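Local coordinates for non-toxic crystal protein (Bacillus thuringiensis, PDB 2D42) that is a non-toxic crystal protein of unknown function that closely resembles the beta-pore-forming toxins of the aerolysin and epsilon-toxin family in structure, at residues 84-89 / 129-134; 98-103 / 119-124. All blocks are in the same frame, centred on the assembly; numbering follows the deposited sequence.

In the fold
The example illustrates how a long beta sheet can carry a hairpin against one of its faces. Interaction 1 pairs strands 71-94 and 129-146; interaction 2 joins the two strands of the hairpin 101-109/114-122, which lies in the chain between those two strands. The centres of the two contacts are 9 Å apart. Much of the joint is made by hydroxyls of the sheet on backbone carbonyls of the hairpin side: probable hydrogen bonds link Ser-87 OG to Glu-121 O, 2.5 Å, and Thr-89 OG1 to Ala-123 O, 2.6 Å. Leu-132 also packs on Lys-102. In related toxins a hairpin placed in this way is thought to unfold from the sheet and form the pore; here the resemblance is structural.

Interaction 1: 84-89 / 129-134; sequences RTSSQT and KYTLDA
Antiparallel pairing of Arg-84 to Ser-87 with Tyr-130 to Asp-133 joins two strands of the long twisted sheet seen in the aerolysin-like toxin fold. The backbone ladder has two hydrogen-bonded pairs. Thr-85 and Leu-132 each give their N-H to the other's carbonyl oxygen, with Leu-132 N at 3.0 Å from Thr-85 O. Ser-87 and Tyr-130 do the same, and the bond from Tyr-130 N to Ser-87 O is nearly straight, 171° at the hydrogen.

The two faces of the ladder differ in where their polar groups find partners. On the face of Arg-84, Ser-86, Lys-129, Thr-131 and Asp-133 they bond within the two strands. Arg-84 holds Asp-133 side-on: NE of Arg-84 meets OD1 of Asp-133 at 2.7 Å, and NH2 of Arg-84 chiefly OD2 of Asp-133 at 3.0 Å, with a weak second bond from NH2 back to OD1. Both oxygens are met on their syn side, although the guanidinium and carboxylate planes are turned 35° apart. This two-point grip would restrict the turning of the guanidinium, while CD of Arg-84 passes 4.0 Å from CB of Thr-131. Thr-131 in turn brings its methyl CG2 within 3.8 Å of Ser-86 OG.

On the other face the side chains of Thr-85 and Leu-132 run alongside each other. Here the hydroxyls turn to the hairpin packed beneath, Thr-85 OG1 bonding Ala-119 O and Ser-87 finding its partner in Glu-121, and the Tyr-130 ring turns from Ser-87 to bond Asn-126 through its OH.

Back on the face of Arg-84, the chain of Lys-129 runs extended as far as CE, then bends at chi4 (-65°) to bring NZ 2.9 Å from Ser-86 OG in a weak hydrogen bond.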
# COMPACT_ATOMS: atom_id res chain seq x y z
N ARG A 84 2.84 11.07 -5.10
CA ARG A 84 1.84 10.01 -5.19
C ARG A 84 2.42 8.61 -5.27
O ARG A 84 3.51 8.40 -5.81
CB ARG A 84 0.96 10.24 -6.42
CG ARG A 84 -0.01 9.10 -6.70
CD ARG A 84 -1.05 9.50 -7.74
NE ARG A 84 -1.77 10.71 -7.34
CZ ARG A 84 -2.81 11.21 -8.00
NH1 ARG A 84 -3.26 10.62 -9.10
NH2 ARG A 84 -3.40 12.32 -7.56
N THR A 85 1.67 7.66 -4.72
CA THR A 85 2.06 6.26 -4.76
C THR A 85 0.81 5.50 -5.18
O THR A 85 -0.30 5.85 -4.77
CB THR A 85 2.53 5.73 -3.40
OG1 THR A 85 1.42 5.70 -2.49
CG2 THR A 85 3.61 6.63 -2.83
N SER A 86 0.99 4.49 -6.01
CA SER A 86 -0.14 3.70 -6.48
C SER A 86 0.14 2.21 -6.29
O SER A 86 1.27 1.76 -6.47
CB SER A 86 -0.38 4.01 -7.95
OG SER A 86 -1.50 3.29 -8.43
N SER A 87 -0.89 1.44 -5.91
CA SER A 87 -0.73 0.00 -5.73
C SER A 87 -1.81 -0.74 -6.52
O SER A 87 -2.83 -0.16 -6.88
CB SER A 87 -0.85 -0.37 -4.26
OG SER A 87 -2.19 -0.25 -3.82
N GLN A 88 -1.58 -2.02 -6.78
CA GLN A 88 -2.55 -2.82 -7.50
C GLN A 88 -2.34 -4.30 -7.25
O GLN A 88 -1.26 -4.83 -7.52
CB GLN A 88 -2.45 -2.57 -9.01
CG GLN A 88 -3.51 -3.30 -9.83
CD GLN A 88 -3.28 -3.19 -11.32
OE1 GLN A 88 -4.18 -3.45 -12.11
NE2 GLN A 88 -2.08 -2.81 -11.71
N THR A 89 -3.37 -4.96 -6.74
CA THR A 89 -3.27 -6.39 -6.47
C THR A 89 -3.34 -7.24 -7.73
O THR A 89 -4.13 -6.96 -8.64
CB THR A 89 -4.40 -6.85 -5.54
OG1 THR A 89 -4.30 -6.17 -4.29
CG2 THR A 89 -4.34 -8.38 -5.34
N LYS A 129 -6.78 -0.13 -9.23
CA LYS A 129 -5.65 0.71 -8.88
C LYS A 129 -6.05 1.63 -7.73
O LYS A 129 -7.11 2.24 -7.76
CB LYS A 129 -5.23 1.51 -10.11
CG LYS A 129 -4.01 2.39 -9.94
CD LYS A 129 -3.58 2.96 -11.30
CE LYS A 129 -2.36 3.88 -11.20
NZ LYS A 129 -2.62 5.12 -10.42
N TYR A 130 -5.20 1.72 -6.72
CA TYR A 130 -5.44 2.57 -5.57
C TYR A 130 -4.32 3.59 -5.42
O TYR A 130 -3.15 3.23 -5.30
CB TYR A 130 -5.52 1.73 -4.29
CG TYR A 130 -6.82 1.00 -4.11
CD1 TYR A 130 -7.74 1.42 -3.15
CD2 TYR A 130 -7.13 -0.11 -4.89
CE1 TYR A 130 -8.95 0.74 -2.97
CE2 TYR A 130 -8.33 -0.79 -4.72
CZ TYR A 130 -9.23 -0.36 -3.75
OH TYR A 130 -10.41 -1.04 -3.55
N THR A 131 -4.69 4.87 -5.41
CA THR A 131 -3.70 5.93 -5.28
C THR A 131 -3.78 6.66 -3.95
O THR A 131 -4.85 6.78 -3.35
CB THR A 131 -3.85 6.97 -6.40
OG1 THR A 131 -5.14 7.59 -6.28
CG2 THR A 131 -3.74 6.30 -7.75
N LEU A 132 -2.63 7.14 -3.48
CA LEU A 132 -2.57 7.88 -2.22
C LEU A 132 -1.62 9.06 -2.36
O LEU A 132 -0.44 8.89 -2.66
CB LEU A 132 -2.08 6.97 -1.08
CG LEU A 132 -1.87 7.68 0.26
CD1 LEU A 132 -3.19 8.23 0.77
CD2 LEU A 132 -1.29 6.70 1.27
N ASP A 133 -2.15 10.26 -2.15
CA ASP A 133 -1.34 11.47 -2.23
C ASP A 133 -0.90 11.83 -0.83
O ASP A 133 -1.73 12.03 0.05
CB ASP A 133 -2.13 12.65 -2.80
CG ASP A 133 -2.46 12.46 -4.26
OD1 ASP A 133 -1.58 12.01 -5.02
OD2 ASP A 133 -3.60 12.78 -4.65
N ALA A 134 0.41 11.90 -0.63
CA ALA A 134 0.95 12.25 0.67
C ALA A 134 1.61 13.61 0.55
O ALA A 134 2.32 13.88 -0.42
CB ALA A 134 1.97 11.21 1.11

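Interaction 2: 98-103 / 119-124; sequences NITGKY and AFEGAV
Tyr-103 and Phe-120 meet across the beta hairpin 101-109/114-122, the element that in aerolysin-like toxins is probably released to make the pore. CB of Tyr-103 sits over one face of the Phe-120 ring, 3.6 Å from its centroid, in a CH-pi contact. The two rings themselves meet obliquely, their planes at 38° and Tyr-103 CD2 3.5 Å from Phe-120 CE1. Phe-120 reaches this place with CG between its backbone N and carbonyl carbon (chi1 63°).

Behind the aromatics stands the backbone ladder: Tyr-103 N gives a 2.7 Å bond to Phe-120 O, and Gly-101 pairs with Gly-122 in both directions. The Tyr-103 ring folds back over its own strand, one face toward Gly-101 C. On the opposite face of the hairpin, Lys-102 rests CE on Ala-119 CB at 3.7 Å, while its NZ stays 4.2 Å from Glu-121 OE2, beyond a salt bridge.

Further out, strand 36-43 adjoins the tyrosine through Leu-40 and Ala-42, and Thr-85, Ser-87 and Ile-228 adjoin Phe-120. Beyond the Gly-101/Gly-122 pair, Ala-123 CA makes a CA-H...O contact with Ile-99 O at 3.3 Å, Ala-123 CB lying close to the same oxygen.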
# COMPACT_ATOMS: atom_id res chain seq x y z
N ASN A 98 -14.94 -5.17 -0.11
CA ASN A 98 -13.65 -4.56 -0.37
C ASN A 98 -13.09 -3.94 0.89
O ASN A 98 -13.81 -3.32 1.66
CB ASN A 98 -13.74 -3.53 -1.49
CG ASN A 98 -13.71 -4.18 -2.86
OD1 ASN A 98 -12.89 -5.06 -3.13
ND2 ASN A 98 -14.60 -3.75 -3.74
N ILE A 99 -11.79 -4.13 1.10
CA ILE A 99 -11.12 -3.58 2.27
C ILE A 99 -9.87 -2.83 1.84
O ILE A 99 -8.98 -3.39 1.20
CB ILE A 99 -10.67 -4.68 3.24
CG1 ILE A 99 -11.83 -5.60 3.60
CG2 ILE A 99 -10.11 -4.05 4.51
CD1 ILE A 99 -11.38 -6.87 4.28
N THR A 100 -9.80 -1.56 2.19
CA THR A 100 -8.64 -0.76 1.86
C THR A 100 -7.67 -0.74 3.04
O THR A 100 -8.05 -0.37 4.14
CB THR A 100 -9.04 0.68 1.52
OG1 THR A 100 -9.81 0.68 0.31
CG2 THR A 100 -7.81 1.55 1.33
N GLY A 101 -6.44 -1.17 2.80
CA GLY A 101 -5.45 -1.17 3.86
C GLY A 101 -4.41 -0.06 3.70
O GLY A 101 -4.17 0.42 2.59
N LYS A 102 -3.80 0.35 4.81
CA LYS A 102 -2.77 1.38 4.80
C LYS A 102 -1.45 0.65 5.04
O LYS A 102 -1.38 -0.18 5.96
CB LYS A 102 -3.01 2.39 5.92
CG LYS A 102 -2.56 3.82 5.61
CD LYS A 102 -1.10 3.90 5.18
CE LYS A 102 -0.66 5.36 5.04
NZ LYS A 102 -1.60 6.15 4.19
N TYR A 103 -0.43 0.92 4.24
CA TYR A 103 0.86 0.23 4.38
C TYR A 103 2.06 1.18 4.35
O TYR A 103 1.94 2.35 3.99
CB TYR A 103 1.02 -0.80 3.27
CG TYR A 103 -0.19 -1.70 3.07
CD1 TYR A 103 -0.46 -2.75 3.95
CD2 TYR A 103 -1.05 -1.51 1.99
CE1 TYR A 103 -1.55 -3.59 3.75
CE2 TYR A 103 -2.15 -2.34 1.79
CZ TYR A 103 -2.39 -3.38 2.67
OH TYR A 103 -3.44 -4.23 2.43
N ALA A 119 4.46 5.46 2.04
CA ALA A 119 3.17 5.06 2.56
C ALA A 119 2.29 4.84 1.34
O ALA A 119 2.40 5.57 0.35
CB ALA A 119 2.58 6.16 3.45
N PHE A 120 1.45 3.81 1.41
CA PHE A 120 0.54 3.52 0.31
C PHE A 120 -0.71 2.80 0.79
O PHE A 120 -0.76 2.29 1.93
CB PHE A 120 1.26 2.71 -0.78
CG PHE A 120 1.74 1.34 -0.34
CD1 PHE A 120 1.00 0.20 -0.65
CD2 PHE A 120 2.96 1.19 0.31
CE1 PHE A 120 1.48 -1.08 -0.33
CE2 PHE A 120 3.44 -0.08 0.65
CZ PHE A 120 2.70 -1.22 0.32
N GLU A 121 -1.74 2.81 -0.05
CA GLU A 121 -3.00 2.14 0.28
C GLU A 121 -3.29 1.14 -0.82
O GLU A 121 -2.83 1.29 -1.96
CB GLU A 121 -4.15 3.14 0.38
CG GLU A 121 -4.04 4.12 1.52
CD GLU A 121 -5.25 5.04 1.61
OE1 GLU A 121 -5.94 5.23 0.59
OE2 GLU A 121 -5.50 5.60 2.70
N GLY A 122 -4.05 0.11 -0.48
CA GLY A 122 -4.38 -0.91 -1.45
C GLY A 122 -5.40 -1.88 -0.90
O GLY A 122 -5.66 -1.92 0.31
N ALA A 123 -6.00 -2.66 -1.79
CA ALA A 123 -7.01 -3.63 -1.40
C ALA A 123 -6.59 -4.98 -1.94
O ALA A 123 -6.31 -5.12 -3.13
CB ALA A 123 -8.37 -3.23 -1.97
N VAL A 124 -6.52 -5.98 -1.06
CA VAL A 124 -6.14 -7.32 -1.50
C VAL A 124 -7.39 -7.98 -2.08
O VAL A 124 -7.31 -9.07 -2.64
CB VAL A 124 -5.64 -8.18 -0.31
CG1 VAL A 124 -6.79 -8.49 0.66
CG2 VAL A 124 -5.02 -9.47 -0.82